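Local structure of structural protein ORF273 (Acidianus two-tailed virus, 4ART) at residues R82-I87 with N130-P135; F90-V95 with K138-A143; L155-Y160 with V249-K254. The protein is a virion structural protein of an archaeal virus, stable to heat and acid, whose precise role in the particle is not established. All blocks are in the same frame, centred on the assembly; numbering follows the deposited sequence.

Contact 1 (R82-I87 with N130-P135); sequences RSANDI and NEVPTP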
# COMPACT_ATOMS: atom_id res chain seq x y z
N ARG A 82 23.49 -18.80 6.65
CA ARG A 82 23.71 -17.81 5.59
C ARG A 82 24.12 -16.46 6.20
O ARG A 82 23.87 -16.22 7.37
CB ARG A 82 22.44 -17.65 4.73
CG ARG A 82 22.01 -18.90 3.96
CD ARG A 82 22.81 -19.12 2.70
NE ARG A 82 22.44 -20.39 2.07
CZ ARG A 82 22.87 -20.79 0.89
NH1 ARG A 82 23.69 -20.03 0.18
NH2 ARG A 82 22.49 -21.97 0.40
N SER A 83 24.72 -15.57 5.39
CA SER A 83 25.12 -14.25 5.87
C SER A 83 24.38 -13.13 5.17
O SER A 83 24.33 -13.07 3.94
CB SER A 83 26.62 -14.03 5.71
OG SER A 83 26.94 -12.70 6.08
N ALA A 84 23.91 -12.18 5.98
CA ALA A 84 23.23 -10.99 5.50
C ALA A 84 24.21 -10.13 4.66
O ALA A 84 23.77 -9.34 3.83
CB ALA A 84 22.65 -10.19 6.69
N ASN A 85 25.54 -10.37 4.82
CA ASN A 85 26.60 -9.67 4.10
C ASN A 85 26.65 -10.05 2.63
O ASN A 85 27.12 -9.26 1.82
CB ASN A 85 27.96 -9.87 4.77
CG ASN A 85 28.00 -9.41 6.20
OD1 ASN A 85 27.50 -8.33 6.56
ND2 ASN A 85 28.58 -10.22 7.07
N ASP A 86 26.12 -11.22 2.29
CA ASP A 86 26.07 -11.74 0.91
C ASP A 86 24.94 -11.17 0.05
O ASP A 86 24.93 -11.37 -1.16
CB ASP A 86 26.01 -13.28 0.95
CG ASP A 86 27.26 -13.95 1.49
OD1 ASP A 86 28.38 -13.46 1.18
OD2 ASP A 86 27.14 -14.97 2.19
N ILE A 87 23.96 -10.48 0.68
CA ILE A 87 22.82 -9.89 -0.03
C ILE A 87 23.29 -8.73 -0.90
O ILE A 87 23.87 -7.76 -0.39
CB ILE A 87 21.67 -9.50 0.94
CG1 ILE A 87 21.15 -10.74 1.69
CG2 ILE A 87 20.53 -8.77 0.17
CD1 ILE A 87 20.39 -10.45 2.93
N ASN A 130 18.64 -3.31 17.44
CA ASN A 130 19.26 -4.64 17.42
C ASN A 130 19.05 -5.45 16.14
O ASN A 130 19.35 -6.64 16.12
CB ASN A 130 18.99 -5.44 18.71
CG ASN A 130 19.61 -4.81 19.93
OD1 ASN A 130 20.78 -5.06 20.30
ND2 ASN A 130 18.86 -3.93 20.58
N GLU A 131 18.59 -4.79 15.07
CA GLU A 131 18.35 -5.44 13.78
C GLU A 131 19.61 -5.78 12.97
O GLU A 131 20.59 -5.03 13.00
CB GLU A 131 17.33 -4.65 12.95
CG GLU A 131 15.94 -4.61 13.58
CD GLU A 131 15.39 -5.90 14.17
OE1 GLU A 131 15.12 -6.84 13.38
OE2 GLU A 131 15.23 -5.97 15.41
N VAL A 132 19.56 -6.92 12.24
CA VAL A 132 20.66 -7.49 11.46
C VAL A 132 20.86 -6.65 10.20
O VAL A 132 19.95 -6.55 9.38
CB VAL A 132 20.51 -9.02 11.19
CG1 VAL A 132 21.72 -9.58 10.43
CG2 VAL A 132 20.29 -9.80 12.48
N PRO A 133 22.03 -6.00 10.06
CA PRO A 133 22.25 -5.13 8.89
C PRO A 133 22.52 -5.89 7.59
O PRO A 133 23.01 -7.02 7.61
CB PRO A 133 23.44 -4.27 9.33
CG PRO A 133 24.22 -5.15 10.25
CD PRO A 133 23.20 -5.97 10.98
N THR A 134 22.22 -5.24 6.45
CA THR A 134 22.48 -5.73 5.06
C THR A 134 23.40 -4.65 4.45
O THR A 134 22.94 -3.75 3.72
CB THR A 134 21.14 -5.94 4.31
OG1 THR A 134 20.23 -6.64 5.17
CG2 THR A 134 21.28 -6.67 3.03
N PRO A 135 24.70 -4.66 4.84
CA PRO A 135 25.59 -3.58 4.42
C PRO A 135 26.03 -3.54 2.97
O PRO A 135 26.50 -2.49 2.55
CB PRO A 135 26.79 -3.73 5.37
CG PRO A 135 26.86 -5.16 5.63
CD PRO A 135 25.42 -5.60 5.73
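Glu131 lies beyond contact with 82-87 and is bound to the second subunit instead: its OE2 is hydrogen-bonded to Ser227 OG of that subunit. Val132 is the first residue to reach 82-87. Its CG1, anti to the backbone N (chi1 -177°), comes within 3.9 Å of the Ala84 methyl carbon CB, a light apolar touch; Val132 itself is exposed. Pro133 takes part through its backbone, its carbonyl O lying 3.3 Å from Ala84 CB, so this one methyl is met by a side chain, Val132, and by a backbone carbonyl, that of Pro133. Thr134 makes the largest share on this segment, closely matched by Ala84 across from it. Its backbone N is held by Glu122 OE1, and chi1 of -46° sets OG1 beside that N and CG2 anti to it. The methyl CG2 then crosses Ile87 obliquely, 3.5 Å from Ile87 CB, with Ile87 CG2 and CD1 also close; it lies 3.7 Å from Ala84 O as well. Pro135 closes the run with its ring: CG sits 3.4 Å from Asn85 OD1, and CD is almost as near. Asn85 is itself set in a turn, its backbone N donating to Ser83 OG at 3.0 Å, while its carbonyl O receives Asn136 ND2. Ile87 also touches Tyr60 and Leu62 of strand 58-62 and Tyr73 of helix 70-78. Two loops, each leading into a strand of the central sheet, thus meet by van der Waals contact near the surface, one of them shaped by an ST turn at Ser83 that opens a short 3-10 segment at 84-86.

Contact 2 (F90-V95 with K138-A143); sequences FVETDV and KYYIHA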
# COMPACT_ATOMS: atom_id res chain seq x y z
N PHE A 90 17.64 -6.67 -3.28
CA PHE A 90 16.37 -6.99 -2.61
C PHE A 90 15.28 -6.91 -3.68
O PHE A 90 15.25 -5.95 -4.43
CB PHE A 90 16.11 -6.01 -1.46
CG PHE A 90 14.78 -6.19 -0.77
CD1 PHE A 90 14.54 -7.28 0.05
CD2 PHE A 90 13.77 -5.25 -0.94
CE1 PHE A 90 13.30 -7.44 0.69
CE2 PHE A 90 12.54 -5.41 -0.30
CZ PHE A 90 12.31 -6.49 0.53
N VAL A 91 14.44 -7.93 -3.77
CA VAL A 91 13.39 -8.01 -4.78
C VAL A 91 12.02 -7.97 -4.11
O VAL A 91 11.75 -8.75 -3.21
CB VAL A 91 13.51 -9.28 -5.67
CG1 VAL A 91 12.52 -9.26 -6.83
CG2 VAL A 91 14.93 -9.48 -6.18
N GLU A 92 11.15 -7.05 -4.56
CA GLU A 92 9.77 -6.94 -4.13
C GLU A 92 8.90 -7.25 -5.35
O GLU A 92 8.96 -6.54 -6.37
CB GLU A 92 9.48 -5.54 -3.56
CG GLU A 92 8.01 -5.29 -3.23
CD GLU A 92 7.71 -4.07 -2.39
OE1 GLU A 92 8.63 -3.25 -2.14
OE2 GLU A 92 6.54 -3.92 -1.97
N THR A 93 8.08 -8.30 -5.25
CA THR A 93 7.18 -8.70 -6.33
C THR A 93 5.74 -8.32 -6.00
O THR A 93 5.22 -8.68 -4.94
CB THR A 93 7.35 -10.18 -6.63
OG1 THR A 93 8.74 -10.44 -6.81
CG2 THR A 93 6.57 -10.62 -7.86
N ASP A 94 5.12 -7.55 -6.90
CA ASP A 94 3.71 -7.16 -6.79
C ASP A 94 3.01 -7.93 -7.91
O ASP A 94 3.59 -8.12 -9.00
CB ASP A 94 3.51 -5.65 -7.05
CG ASP A 94 3.64 -4.72 -5.86
OD1 ASP A 94 3.44 -5.19 -4.72
OD2 ASP A 94 3.86 -3.50 -6.08
N VAL A 95 1.79 -8.35 -7.65
CA VAL A 95 0.97 -9.08 -8.61
C VAL A 95 -0.28 -8.26 -8.87
O VAL A 95 -0.92 -7.77 -7.93
CB VAL A 95 0.72 -10.54 -8.14
CG1 VAL A 95 -0.53 -11.14 -8.78
CG2 VAL A 95 1.94 -11.41 -8.40
N LYS A 138 23.25 -3.33 -3.09
CA LYS A 138 23.45 -2.29 -4.11
C LYS A 138 22.13 -1.93 -4.80
O LYS A 138 21.89 -0.76 -5.11
CB LYS A 138 24.49 -2.74 -5.14
CG LYS A 138 24.96 -1.63 -6.09
CD LYS A 138 26.04 -2.12 -7.02
CE LYS A 138 26.44 -1.13 -8.08
NZ LYS A 138 27.40 -0.12 -7.56
N TYR A 139 21.26 -2.93 -5.03
CA TYR A 139 20.04 -2.73 -5.78
C TYR A 139 18.75 -3.06 -5.11
O TYR A 139 18.66 -4.00 -4.32
CB TYR A 139 20.10 -3.50 -7.11
CG TYR A 139 21.19 -3.05 -8.06
CD1 TYR A 139 21.02 -1.95 -8.88
CD2 TYR A 139 22.38 -3.78 -8.18
CE1 TYR A 139 22.01 -1.56 -9.79
CE2 TYR A 139 23.38 -3.40 -9.08
CZ TYR A 139 23.19 -2.28 -9.87
OH TYR A 139 24.17 -1.86 -10.76
N TYR A 140 17.73 -2.27 -5.45
CA TYR A 140 16.37 -2.52 -5.06
C TYR A 140 15.63 -2.88 -6.36
O TYR A 140 15.69 -2.13 -7.33
CB TYR A 140 15.70 -1.33 -4.34
CG TYR A 140 14.20 -1.52 -4.23
CD1 TYR A 140 13.65 -2.32 -3.24
CD2 TYR A 140 13.33 -1.00 -5.19
CE1 TYR A 140 12.27 -2.56 -3.18
CE2 TYR A 140 11.97 -1.26 -5.17
CZ TYR A 140 11.43 -2.02 -4.15
OH TYR A 140 10.07 -2.20 -4.14
N ILE A 141 14.96 -4.04 -6.37
CA ILE A 141 14.26 -4.50 -7.58
C ILE A 141 12.77 -4.63 -7.33
O ILE A 141 12.35 -5.29 -6.38
CB ILE A 141 14.88 -5.82 -8.15
CG1 ILE A 141 16.40 -5.67 -8.38
CG2 ILE A 141 14.16 -6.27 -9.41
CD1 ILE A 141 17.13 -6.96 -8.87
N HIS A 142 11.98 -4.01 -8.19
CA HIS A 142 10.53 -4.11 -8.14
C HIS A 142 10.08 -4.85 -9.36
O HIS A 142 10.30 -4.36 -10.48
CB HIS A 142 9.88 -2.72 -8.04
CG HIS A 142 8.38 -2.78 -7.80
ND1 HIS A 142 7.57 -1.72 -8.12
CD2 HIS A 142 7.61 -3.75 -7.22
CE1 HIS A 142 6.34 -2.07 -7.77
NE2 HIS A 142 6.30 -3.28 -7.23
N ALA A 143 9.54 -6.07 -9.16
CA ALA A 143 9.02 -6.92 -10.23
C ALA A 143 7.51 -6.87 -10.18
O ALA A 143 6.94 -6.98 -9.11
CB ALA A 143 9.50 -8.35 -10.07
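Two parallel neighbours in the middle of the mixed central sheet meet here, strand 87-96 beside strand 139-146, the N-to-C directions of the two short strand segments differing by 16°. Their backbone ladder is complete from Phe90 to Asp94. Phe90 N donates to Tyr139 O and Phe90 O accepts from Ile141 N, the latter at 2.7 Å and nearly along the C=O axis; Glu92 N donates to Ile141 O and Glu92 O accepts from Ala143 N. Asp94 N ends the series on Ala143 O at 2.9 Å. The intervening residues look the other way, Val91 and Thr93 being backbone-bonded to Tyr59 and Phe57, at strand 58-62 and just before it, on the other flank of strand 87-96.

Val91, Thr93, Ile141 and Ala143 share a largely apolar face, where Val91 and Ala143 pack on Val35 of helix 23-44. Thr93 OG1 has a weak hydrogen bond to Phe57 O. On the other face, Phe90 and Tyr140 lie side by side and meet edge to edge, CD2 of Phe90 being 3.7 Å from CD1 of Tyr140; Phe119 makes an edge-to-face contact with Phe90.

The same face carries two side-chain bonds to carboxylates. With CG anti to the backbone N (chi1 167°), Tyr140 reaches across until its OH donates to Glu92 OE1 at 2.7 Å. The carboxylate stands almost perpendicular to the phenol ring. Further along, His142 uses both nitrogens, ND1 weakly bonded to Gly109 O and NE2 turned to Asp94, an environment that would favour the doubly protonated, cationic imidazole. His142 NE2 donates to Asp94 OD2 over 2.7 Å in a bent bond (143° at the hydrogen), the oxygen close to the imidazole plane but met from above its own carboxylate.

Contact 3 (L155-Y160 with V249-K254); sequences LAVNIY and VCYEWK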
# COMPACT_ATOMS: atom_id res chain seq x y z
N LEU A 155 5.43 -9.51 -17.33
CA LEU A 155 6.37 -9.24 -16.25
C LEU A 155 7.17 -8.01 -16.61
O LEU A 155 7.59 -7.87 -17.75
CB LEU A 155 7.31 -10.45 -15.98
CG LEU A 155 8.54 -10.23 -15.05
CD1 LEU A 155 8.13 -9.87 -13.62
CD2 LEU A 155 9.46 -11.43 -15.04
N ALA A 156 7.34 -7.11 -15.64
CA ALA A 156 8.17 -5.92 -15.77
C ALA A 156 9.09 -5.91 -14.56
O ALA A 156 8.66 -6.14 -13.44
CB ALA A 156 7.33 -4.66 -15.80
N VAL A 157 10.38 -5.77 -14.82
CA VAL A 157 11.38 -5.78 -13.76
C VAL A 157 12.03 -4.38 -13.80
O VAL A 157 12.57 -3.99 -14.83
CB VAL A 157 12.44 -6.90 -13.98
CG1 VAL A 157 13.46 -6.92 -12.83
CG2 VAL A 157 11.80 -8.28 -14.18
N ASN A 158 11.96 -3.66 -12.67
CA ASN A 158 12.54 -2.32 -12.47
C ASN A 158 13.69 -2.38 -11.48
O ASN A 158 13.47 -2.74 -10.33
CB ASN A 158 11.46 -1.33 -11.96
CG ASN A 158 10.44 -1.00 -13.02
OD1 ASN A 158 10.77 -0.76 -14.16
ND2 ASN A 158 9.19 -1.34 -12.80
N ILE A 159 14.90 -2.01 -11.92
CA ILE A 159 16.10 -2.05 -11.10
C ILE A 159 16.55 -0.65 -10.70
O ILE A 159 16.91 0.16 -11.55
CB ILE A 159 17.20 -2.89 -11.78
CG1 ILE A 159 16.68 -4.32 -12.09
CG2 ILE A 159 18.42 -2.93 -10.92
CD1 ILE A 159 17.46 -5.04 -13.08
N TYR A 160 16.59 -0.39 -9.39
CA TYR A 160 17.00 0.91 -8.84
C TYR A 160 18.31 0.74 -8.10
O TYR A 160 18.46 -0.20 -7.32
CB TYR A 160 15.94 1.42 -7.83
CG TYR A 160 14.55 1.60 -8.40
CD1 TYR A 160 13.65 0.53 -8.45
CD2 TYR A 160 14.14 2.82 -8.94
CE1 TYR A 160 12.39 0.68 -9.01
CE2 TYR A 160 12.87 2.99 -9.47
CZ TYR A 160 12.00 1.91 -9.52
OH TYR A 160 10.74 2.10 -10.03
N VAL A 249 13.24 -3.95 -17.54
CA VAL A 249 13.21 -5.11 -18.46
C VAL A 249 11.82 -5.74 -18.44
O VAL A 249 11.28 -5.97 -17.35
CB VAL A 249 14.35 -6.16 -18.24
CG1 VAL A 249 14.33 -7.26 -19.29
CG2 VAL A 249 15.71 -5.49 -18.20
N CYS A 250 11.24 -6.00 -19.64
CA CYS A 250 9.89 -6.52 -19.79
C CYS A 250 9.80 -7.82 -20.55
O CYS A 250 10.69 -8.16 -21.32
CB CYS A 250 8.93 -5.46 -20.35
SG CYS A 250 8.91 -3.92 -19.42
N TYR A 251 8.77 -8.60 -20.24
CA TYR A 251 8.53 -9.95 -20.76
C TYR A 251 7.04 -10.23 -20.92
O TYR A 251 6.22 -9.67 -20.19
CB TYR A 251 9.08 -11.00 -19.78
CG TYR A 251 10.50 -10.79 -19.30
CD1 TYR A 251 10.77 -9.97 -18.19
CD2 TYR A 251 11.56 -11.45 -19.90
CE1 TYR A 251 12.07 -9.82 -17.71
CE2 TYR A 251 12.87 -11.27 -19.46
CZ TYR A 251 13.11 -10.49 -18.34
OH TYR A 251 14.40 -10.36 -17.89
N GLU A 252 6.70 -11.08 -21.90
CA GLU A 252 5.33 -11.52 -22.12
C GLU A 252 5.26 -13.01 -21.88
O GLU A 252 6.19 -13.73 -22.26
CB GLU A 252 4.82 -11.14 -23.51
CG GLU A 252 5.61 -11.75 -24.66
CD GLU A 252 5.00 -11.61 -26.04
OE1 GLU A 252 3.87 -11.07 -26.15
OE2 GLU A 252 5.66 -12.05 -27.01
N TRP A 253 4.20 -13.48 -21.21
CA TRP A 253 3.99 -14.90 -20.96
C TRP A 253 3.39 -15.50 -22.22
O TRP A 253 2.30 -15.09 -22.64
CB TRP A 253 3.06 -15.12 -19.77
CG TRP A 253 2.96 -16.56 -19.36
CD1 TRP A 253 1.95 -17.43 -19.65
CD2 TRP A 253 3.92 -17.29 -18.59
NE1 TRP A 253 2.21 -18.66 -19.08
CE2 TRP A 253 3.42 -18.61 -18.43
CE3 TRP A 253 5.16 -16.97 -18.02
CZ2 TRP A 253 4.11 -19.59 -17.72
CZ3 TRP A 253 5.86 -17.95 -17.33
CH2 TRP A 253 5.33 -19.25 -17.18
N LYS A 254 4.13 -16.40 -22.86
CA LYS A 254 3.68 -17.01 -24.09
C LYS A 254 4.12 -18.46 -24.14
O LYS A 254 5.32 -18.74 -24.27
CB LYS A 254 4.17 -16.23 -25.33
CG LYS A 254 3.38 -16.51 -26.61
CD LYS A 254 3.71 -15.53 -27.74
CE LYS A 254 4.57 -16.15 -28.82
NZ LYS A 254 5.01 -15.14 -29.81
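Backbone hydrogen bonds come first, four of them, joining strand 154-161 to strand 247-253 as antiparallel neighbours toward one side of the central sheet. Leu155 and Tyr251 form one hydrogen-bonded pair. In it Tyr251 N reaches Leu155 O in the carbonyl plane, whereas Leu155 N approaches Tyr251 O from above the plane, at 3.0 Å. Val157 and Val249 form the other pair, with the shorter bond, 2.7 Å from Val157 N to Val249 O. Between them Ala156 faces Cys250 as a non-hydrogen-bonded pair, whose CA atoms come within 4.4 Å; there Cys250 CA makes a CA-H...O contact to Leu155 O.

Apolar contacts sort by face. On the side of Leu155, Val157, Val249 and Tyr251, the Tyr251 side chain lies alongside that of Leu155. Its CG is anti to its own carbonyl carbon (chi1 -50°), which brings CD1 and CE1 next to two aliphatic branches. Leu155 CD2 approaches CD1 of Tyr251 obliquely at 3.7 Å, and Val157 CG2 meets CE1 of Tyr251 at the ring edge, 3.9 Å away. Helix 23-44 covers this face through Ala32, which touches both Val249 and Tyr251. On the opposite face Cys250 SG lies 4.0 Å from the Ala156 methyl CB.

Polar and covalent ties lead outward. Tyr251 OH is hydrogen-bonded to Asp33 OD1 of the covering helix, and Cys250 SG forms a disulfide with Cys263, beyond the outer strand 258-261. An apolar, backbone-paired joint therefore ends in a covalent link to the C-terminal part of the chain, consistent with the thermal and acid stability reported for this protein.

Contacts 2 and 3 belong to one sheet and are both buried; contact 1 is a surface meeting of loops, its centre about 17 Å from that of contact 2. Contacts 1 and 2 nevertheless involve the same two chain runs, since each loop of contact 1 leads into a strand of contact 2. Strands 139-146 and 154-161 are neighbours, and probable hydrogen bonds, Tyr140 O with Tyr160 N and His142 O with Asn158 N, join contact 2 to contact 3. Chemistry follows position: apolar and van der Waals touches between loops, parallel pairing with carboxylate bonds near the chain's centre, and antiparallel pairing with a disulfide cysteine farther out.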